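Local coordinates for protein HMTCP-1 (Homo sapiens, PDB 1A1X) that binds the PH domains of the kinases AKT1 and AKT2, enhances their phosphorylation and activation, and is a proto-oncogene product involved in T-cell malignancies, at the interface of chains A and B. Numbering follows the deposited sequence. Chains: chain A/B, HMTCP-1.

The interface of chains A and B. Residues chain A 3-5, 92-93; chain B 42, 89, 101.
B:Arg42, on strand 41-46, meets A:Glu5 in a salt bridge across one part of a two-fold symmetric interface between two copies of the protein. The same contact recurs with the chains exchanged. The pairing may be a matter of crystal packing. The arginine CG lies anti to its carbonyl carbon (chi1 -75°), and from CB the chain runs on through CG and CD, extended as far as NE, which carries the guanidinium over to chain A. NE turns back to its own chain and donates to the amide oxygen OE1 of B:Gln89, which would steady the rotation of both groups. At the tip, B:Arg42 NH1 and NH2 grip one atom end-on, the backbone O of A:Met93, at 3.1 and 2.9 Å. That oxygen lies in the guanidinium plane. B:Arg42 NH2 also donates to carboxylate OE2 of A:Glu5 at 2.7 Å, from above the carboxylate plane. CB of A:Leu92 lies 3.5 Å from B:Arg42 NH2. With a leucine in place of B:Arg42, A:Glu5 would probably lose its charge partner and the A:Met93 carbonyl its two donors.

B:Gln89 NE2 gives A:Glu5 OE2 a second donor at 2.9 Å, from the same face as the arginine but on the anti side. The carboxylate and amide planes are 34° apart. The other carboxylate oxygen, OE1, accepts from the backbone N of A:Met93, so the acid also ties the N-terminal segment to strand 85-94 of its own chain. Beside this polar cluster, A:Leu92 CD2 and B:Leu101 CD2 meet tip to tip at 3.9 Å. B:Gln89 NE2 also reaches the backbone O of poorly ordered A:Ala3, at 3.3 Å and from above the carbonyl plane.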
# COMPACT_ATOMS: atom_id res chain seq x y z
N ALA A 3 -8.55 -5.84 -2.08
CA ALA A 3 -8.67 -6.93 -1.07
C ALA A 3 -9.21 -6.32 0.22
O ALA A 3 -8.46 -5.77 1.03
CB ALA A 3 -7.31 -7.60 -0.82
N GLY A 4 -10.52 -6.43 0.41
CA GLY A 4 -11.16 -5.85 1.58
C GLY A 4 -11.61 -4.45 1.24
O GLY A 4 -12.02 -3.71 2.12
N GLU A 5 -11.54 -4.11 -0.05
CA GLU A 5 -11.94 -2.80 -0.56
C GLU A 5 -13.18 -2.88 -1.44
O GLU A 5 -13.57 -3.96 -1.89
CB GLU A 5 -10.83 -2.19 -1.42
CG GLU A 5 -9.57 -1.76 -0.70
CD GLU A 5 -9.74 -0.52 0.16
OE1 GLU A 5 -10.16 0.52 -0.38
OE2 GLU A 5 -9.44 -0.59 1.36
N LEU A 92 -6.45 0.88 -3.72
CA LEU A 92 -7.35 1.28 -2.66
C LEU A 92 -7.71 2.75 -2.66
O LEU A 92 -7.22 3.53 -3.48
CB LEU A 92 -6.78 0.86 -1.30
CG LEU A 92 -5.27 0.73 -1.12
CD1 LEU A 92 -4.64 2.07 -0.93
CD2 LEU A 92 -4.95 -0.16 0.05
N MET A 93 -8.64 3.08 -1.78
CA MET A 93 -9.12 4.43 -1.59
C MET A 93 -8.34 4.97 -0.39
O MET A 93 -8.37 4.37 0.69
CB MET A 93 -10.61 4.39 -1.24
CG MET A 93 -11.36 5.67 -1.55
SD MET A 93 -11.44 5.99 -3.33
CE MET A 93 -11.78 4.37 -3.95
N ARG B 42 -7.65 1.91 9.18
CA ARG B 42 -6.46 1.19 8.74
C ARG B 42 -5.33 1.47 9.74
O ARG B 42 -5.32 2.50 10.40
CB ARG B 42 -6.00 1.66 7.35
CG ARG B 42 -6.85 1.17 6.17
CD ARG B 42 -6.03 1.16 4.87
NE ARG B 42 -6.86 0.97 3.68
CZ ARG B 42 -7.29 1.96 2.89
NH1 ARG B 42 -6.96 3.22 3.15
NH2 ARG B 42 -8.06 1.69 1.85
N GLN B 89 -3.66 -5.65 3.69
CA GLN B 89 -3.82 -5.10 2.35
C GLN B 89 -2.50 -5.09 1.58
O GLN B 89 -2.49 -5.20 0.36
CB GLN B 89 -4.46 -3.72 2.40
CG GLN B 89 -5.80 -3.76 3.09
CD GLN B 89 -6.63 -2.56 2.76
OE1 GLN B 89 -6.43 -1.49 3.32
NE2 GLN B 89 -7.58 -2.72 1.84
N LEU B 101 0.12 -3.10 6.07
CA LEU B 101 -1.00 -2.19 5.96
C LEU B 101 -2.23 -3.04 6.28
O LEU B 101 -2.62 -3.90 5.48
CB LEU B 101 -1.12 -1.55 4.57
CG LEU B 101 -2.27 -0.52 4.55
CD1 LEU B 101 -1.93 0.64 5.48
CD2 LEU B 101 -2.53 -0.03 3.13